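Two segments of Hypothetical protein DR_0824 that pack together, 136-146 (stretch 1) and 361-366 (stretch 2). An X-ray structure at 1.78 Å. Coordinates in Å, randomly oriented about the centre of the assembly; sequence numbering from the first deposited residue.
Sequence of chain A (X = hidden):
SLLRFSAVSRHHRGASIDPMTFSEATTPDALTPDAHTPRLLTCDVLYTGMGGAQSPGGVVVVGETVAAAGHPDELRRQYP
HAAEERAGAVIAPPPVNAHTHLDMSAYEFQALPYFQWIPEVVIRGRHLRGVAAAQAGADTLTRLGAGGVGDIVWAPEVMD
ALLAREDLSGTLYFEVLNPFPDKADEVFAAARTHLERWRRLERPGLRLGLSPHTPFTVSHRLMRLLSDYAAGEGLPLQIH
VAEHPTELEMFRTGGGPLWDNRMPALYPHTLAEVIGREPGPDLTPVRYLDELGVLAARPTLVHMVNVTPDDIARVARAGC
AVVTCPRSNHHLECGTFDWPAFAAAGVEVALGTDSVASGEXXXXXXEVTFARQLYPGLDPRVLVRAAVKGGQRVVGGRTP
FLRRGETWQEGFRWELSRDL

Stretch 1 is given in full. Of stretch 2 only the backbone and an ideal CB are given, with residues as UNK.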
ATOM      1  N   ALA A 136       4.896 -11.814  14.489  1.00 19.06           N
ATOM      2  CA  ALA A 136       4.290 -12.949  13.803  1.00 19.00           C
ATOM      3  C   ALA A 136       3.884 -12.534  12.390  1.00 19.36           C
ATOM      4  O   ALA A 136       3.979 -13.323  11.450  1.00 19.22           O
ATOM      5  CB  ALA A 136       3.083 -13.440  14.579  1.00 20.69           C
ATOM      6  N   GLY A 137       3.426 -11.292  12.245  1.00 18.64           N
ATOM      7  CA  GLY A 137       3.041 -10.805  10.931  1.00 18.23           C
ATOM      8  C   GLY A 137       4.265 -10.704  10.033  1.00 17.20           C
ATOM      9  O   GLY A 137       4.229 -11.080   8.867  1.00 17.91           O
ATOM     10  N   ALA A 138       5.362 -10.192  10.577  1.00 17.28           N
ATOM     11  CA  ALA A 138       6.586 -10.074   9.799  1.00 16.90           C
ATOM     12  C   ALA A 138       7.047 -11.475   9.389  1.00 19.60           C
ATOM     13  O   ALA A 138       7.543 -11.671   8.281  1.00 19.24           O
ATOM     14  CB  ALA A 138       7.668  -9.376  10.621  1.00 15.18           C
ATOM     15  N   ASP A 139       6.887 -12.447  10.285  1.00 20.39           N
ATOM     16  CA  ASP A 139       7.283 -13.820   9.968  1.00 21.77           C
ATOM     17  C   ASP A 139       6.489 -14.297   8.755  1.00 21.75           C
ATOM     18  O   ASP A 139       7.037 -14.907   7.830  1.00 22.31           O
ATOM     19  CB  ASP A 139       7.016 -14.762  11.152  1.00 23.37           C
ATOM     20  CG  ASP A 139       7.957 -14.527  12.319  1.00 25.31           C
ATOM     21  OD1 ASP A 139       9.026 -13.908  12.126  1.00 25.26           O
ATOM     22  OD2 ASP A 139       7.631 -14.980  13.437  1.00 26.28           O
ATOM     23  N   THR A 140       5.192 -14.009   8.760  1.00 21.65           N
ATOM     24  CA  THR A 140       4.314 -14.404   7.664  1.00 22.71           C
ATOM     25  C   THR A 140       4.781 -13.788   6.341  1.00 22.27           C
ATOM     26  O   THR A 140       4.831 -14.463   5.311  1.00 21.45           O
ATOM     27  CB  THR A 140       2.857 -13.981   7.952  1.00 22.63           C
ATOM     28  OG1 THR A 140       2.388 -14.664   9.123  1.00 23.09           O
ATOM     29  CG2 THR A 140       1.950 -14.327   6.777  1.00 21.90           C
ATOM     30  N   LEU A 141       5.133 -12.507   6.372  1.00 21.57           N
ATOM     31  CA  LEU A 141       5.605 -11.833   5.171  1.00 21.76           C
ATOM     32  C   LEU A 141       6.843 -12.528   4.612  1.00 21.61           C
ATOM     33  O   LEU A 141       6.981 -12.698   3.402  1.00 21.56           O
ATOM     34  CB  LEU A 141       5.936 -10.372   5.479  1.00 21.16           C
ATOM     35  CG  LEU A 141       4.747  -9.445   5.746  1.00 21.26           C
ATOM     36  CD1 LEU A 141       5.242  -8.095   6.252  1.00 19.25           C
ATOM     37  CD2 LEU A 141       3.940  -9.284   4.468  1.00 20.39           C
ATOM     38  N   THR A 142       7.749 -12.923   5.499  1.00 21.66           N
ATOM     39  CA  THR A 142       8.967 -13.597   5.067  1.00 24.45           C
ATOM     40  C   THR A 142       8.660 -14.963   4.467  1.00 24.58           C
ATOM     41  O   THR A 142       9.240 -15.341   3.446  1.00 25.67           O
ATOM     42  CB  THR A 142       9.954 -13.752   6.232  1.00 24.86           C
ATOM     43  OG1 THR A 142      10.316 -12.451   6.711  1.00 24.36           O
ATOM     44  CG2 THR A 142      11.218 -14.485   5.777  1.00 26.60           C
ATOM     45  N   ARG A 143       7.746 -15.702   5.084  1.00 23.71           N
ATOM     46  CA  ARG A 143       7.387 -17.016   4.562  1.00 25.42           C
ATOM     47  C   ARG A 143       6.718 -16.887   3.196  1.00 25.60           C
ATOM     48  O   ARG A 143       6.805 -17.792   2.366  1.00 25.34           O
ATOM     49  CB  ARG A 143       6.457 -17.759   5.532  1.00 25.03           C
ATOM     50  CG  ARG A 143       7.136 -18.222   6.815  1.00 28.50           C
ATOM     51  CD  ARG A 143       6.364 -19.370   7.471  1.00 28.39           C
ATOM     52  NE  ARG A 143       5.020 -18.980   7.882  1.00 29.39           N
ATOM     53  CZ  ARG A 143       4.746 -18.280   8.977  1.00 30.20           C
ATOM     54  NH1 ARG A 143       5.725 -17.896   9.783  1.00 30.92           N
ATOM     55  NH2 ARG A 143       3.495 -17.951   9.259  1.00 32.43           N
ATOM     56  N   LEU A 144       6.063 -15.752   2.965  1.00 24.89           N
ATOM     57  CA  LEU A 144       5.376 -15.492   1.701  1.00 26.11           C
ATOM     58  C   LEU A 144       6.287 -15.060   0.550  1.00 27.55           C
ATOM     59  O   LEU A 144       5.802 -14.765  -0.545  1.00 30.86           O
ATOM     60  CB  LEU A 144       4.289 -14.430   1.905  1.00 23.63           C
ATOM     61  CG  LEU A 144       3.009 -14.928   2.578  1.00 23.26           C
ATOM     62  CD1 LEU A 144       2.124 -13.753   2.974  1.00 21.18           C
ATOM     63  CD2 LEU A 144       2.279 -15.857   1.613  1.00 21.81           C
ATOM     64  N   GLY A 145       7.594 -15.001   0.789  1.00 28.03           N
ATOM     65  CA  GLY A 145       8.501 -14.617  -0.281  1.00 29.13           C
ATOM     66  C   GLY A 145       9.467 -13.494   0.050  1.00 30.29           C
ATOM     67  O   GLY A 145      10.370 -13.183  -0.737  1.00 29.55           O
ATOM     68  N   ALA A 146       9.281 -12.882   1.212  1.00 30.28           N
ATOM     69  CA  ALA A 146      10.145 -11.794   1.647  1.00 31.24           C
ATOM     70  C   ALA A 146      10.136 -10.637   0.651  1.00 30.75           C
ATOM     71  O   ALA A 146      11.162 -10.004   0.417  1.00 32.61           O
ATOM     72  CB  ALA A 146      11.572 -12.305   1.850  1.00 33.05           C
ATOM     73  N   UNK A 361      -5.629 -11.642   4.236  1.00 17.96           N
ATOM     74  CA  UNK A 361      -4.254 -12.129   4.383  1.00 17.56           C
ATOM     75  C   UNK A 361      -3.231 -11.083   3.944  1.00 16.70           C
ATOM     76  O   UNK A 361      -3.585 -10.066   3.354  1.00 16.14           O
ATOM     77  CB  UNK A 361      -4.061 -13.413   3.574  1.00 17.56           C
ATOM     78  N   UNK A 362      -1.960 -11.362   4.222  1.00 16.08           N
ATOM     79  CA  UNK A 362      -0.858 -10.467   3.875  1.00 16.78           C
ATOM     80  C   UNK A 362      -0.255 -10.826   2.519  1.00 16.90           C
ATOM     81  O   UNK A 362       0.779 -10.283   2.125  1.00 17.80           O
ATOM     82  CB  UNK A 362       0.223 -10.513   4.957  1.00 16.78           C
ATOM     83  N   UNK A 363      -0.918 -11.731   1.804  1.00 17.86           N
ATOM     84  CA  UNK A 363      -0.444 -12.201   0.504  1.00 17.56           C
ATOM     85  C   UNK A 363      -0.994 -11.397  -0.675  1.00 15.82           C
ATOM     86  O   UNK A 363      -2.129 -11.603  -1.094  1.00 16.95           O
ATOM     87  CB  UNK A 363      -0.817 -13.674   0.328  1.00 17.56           C
ATOM     88  N   UNK A 364      -0.176 -10.504  -1.223  1.00 16.80           N
ATOM     89  CA  UNK A 364      -0.591  -9.666  -2.352  1.00 17.94           C
ATOM     90  C   UNK A 364      -0.945 -10.451  -3.617  1.00 17.27           C
ATOM     91  O   UNK A 364      -1.655  -9.944  -4.484  1.00 17.98           O
ATOM     92  CB  UNK A 364       0.524  -8.670  -2.679  1.00 17.94           C
ATOM     93  N   UNK A 365      -0.465 -11.687  -3.734  1.00 17.11           N
ATOM     94  CA  UNK A 365      -0.795 -12.484  -4.915  1.00 17.30           C
ATOM     95  C   UNK A 365      -2.313 -12.619  -4.990  1.00 17.27           C
ATOM     96  O   UNK A 365      -2.899 -12.695  -6.071  1.00 18.69           O
ATOM     97  CB  UNK A 365      -0.122 -13.857  -4.868  1.00 17.30           C
ATOM     98  N   UNK A 366      -2.945 -12.648  -3.826  1.00 16.43           N
ATOM     99  CA  UNK A 366      -4.388 -12.779  -3.747  1.00 17.09           C
ATOM    100  C   UNK A 366      -5.111 -11.493  -4.144  1.00 17.94           C
ATOM    101  O   UNK A 366      -6.257 -11.535  -4.596  1.00 18.01           O
ATOM    102  CB  UNK A 366      -4.794 -13.188  -2.330  1.00 17.09           C
TER

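Position 361 has an extended backbone (phi/psi -140/171), and its CA-to-CB bond points sideways to stretch 1, with no atom of that stretch within 5.5 Å of the ideal CB. Stretch 1 therefore sets no requirement, and many side chains would fit. The deposited residue is T361, in the p rotamer; its OG1 accepts a bond from the backbone N of 363 (3.2 Å) and donates to the side chain of 366, so it holds its own segment together, with a further bond elsewhere in the structure.

Position 362 is the best defined. Its CA-to-CB bond points toward stretch 1, and the ideal CB lies 3.9 Å from L141 CD2, 4.2 Å from L144 CD1 and 4.6 Å from T140 CG2. These are all methyl groups, so an apolar side chain is expected; leucine, isoleucine, valine or methionine would each be plausible. The deposited L362 (chi1 m, chi2 t) sends CD1 back along the helix, to 3.7 Å from G137 O and 4.2 Å from T140 CG2. G137 has no side chain, and the contact there is with its backbone. L362 CB remains against L141 CD2 at 3.9 Å.

At 363 the CA-to-CB bond runs sideways, with the ideal CB 4.0 Å from L144 CD1. The chain just beyond turns into a helix, so its free backbone NH groups favour a capping side chain: serine, threonine, aspartate or asparagine. N363 is the deposited residue. Its OD1 accepts from the backbone N of 365 at 3.0 Å, the capping bond, while ND2 rests 3.7 Å from L144 CD2.

Position 364 (-62/-21) points sideways, and its ideal CB has nothing of stretch 1 within 5.5 Å. The visible atoms discriminate little; V364 is deposited and makes no contact with stretch 1.

Position 365 also has an ideal CB beyond 5.5 Å from stretch 1, but the bond points toward it, so a long side chain is needed to reach across. What awaits is the carbonyl of L144, at the helix end where G145 adopts positive phi (128°) in a Schellman motif. An acceptor favours a donor: lysine or arginine could serve. The deposited R365, with chi2 and chi3 both t, extends so that NH2 donates to L144 O at 2.8 Å (144°) and NH1 adds a weak bond to L144 O at 3.1 Å (132°). The carbonyl lies at the guanidinium edge, near its plane, as a forked bond requires. R365 NH1 also donates to N363 OD1 at 3.0 Å, tying the arginine to the cap.

Position 366 is out of reach of stretch 1, which sets no preference; the T361 hydroxyl, with OG1 4.6 Å from the ideal CB of 366, would suit a side chain with an acceptor, such as aspartate, glutamate, asparagine or glutamine. E366 is deposited; its OE1 accepts from T361 OG1 at 2.7 Å.

Stretch 2, residues 361-366: TLNVRE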
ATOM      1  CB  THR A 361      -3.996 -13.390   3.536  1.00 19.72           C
ATOM      2  OG1 THR A 361      -3.829 -13.010   2.163  1.00 17.20           O
ATOM      3  CG2 THR A 361      -5.161 -14.373   3.663  1.00 17.61           C
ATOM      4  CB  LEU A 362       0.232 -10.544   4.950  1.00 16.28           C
ATOM      5  CG  LEU A 362      -0.173 -10.080   6.352  1.00 16.96           C
ATOM      6  CD1 LEU A 362       0.968 -10.304   7.333  1.00 20.18           C
ATOM      7  CD2 LEU A 362      -0.559  -8.607   6.306  1.00 15.26           C
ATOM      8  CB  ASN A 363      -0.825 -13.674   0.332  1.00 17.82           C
ATOM      9  CG  ASN A 363      -0.159 -14.309  -0.863  1.00 19.10           C
ATOM     10  OD1 ASN A 363       0.479 -13.625  -1.665  1.00 18.50           O
ATOM     11  ND2 ASN A 363      -0.299 -15.627  -0.991  1.00 21.20           N
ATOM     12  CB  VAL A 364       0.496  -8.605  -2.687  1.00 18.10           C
ATOM     13  CG1 VAL A 364       0.190  -7.918  -4.019  1.00 22.68           C
ATOM     14  CG2 VAL A 364       0.536  -7.562  -1.587  1.00 21.32           C
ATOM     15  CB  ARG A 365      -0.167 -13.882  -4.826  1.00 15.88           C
ATOM     16  CG  ARG A 365       1.348 -13.876  -4.700  1.00 18.13           C
ATOM     17  CD  ARG A 365       1.868 -15.300  -4.591  1.00 20.11           C
ATOM     18  NE  ARG A 365       3.315 -15.372  -4.420  1.00 20.65           N
ATOM     19  CZ  ARG A 365       3.969 -14.945  -3.344  1.00 24.35           C
ATOM     20  NH1 ARG A 365       3.310 -14.404  -2.329  1.00 23.45           N
ATOM     21  NH2 ARG A 365       5.286 -15.079  -3.274  1.00 27.15           N
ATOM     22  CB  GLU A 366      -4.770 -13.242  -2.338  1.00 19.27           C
ATOM     23  CG  GLU A 366      -4.436 -14.729  -2.133  1.00 21.42           C
ATOM     24  CD  GLU A 366      -4.394 -15.170  -0.680  1.00 23.85           C
ATOM     25  OE1 GLU A 366      -4.947 -14.472   0.189  1.00 22.56           O
ATOM     26  OE2 GLU A 366      -3.809 -16.239  -0.411  1.00 26.60           O
TER
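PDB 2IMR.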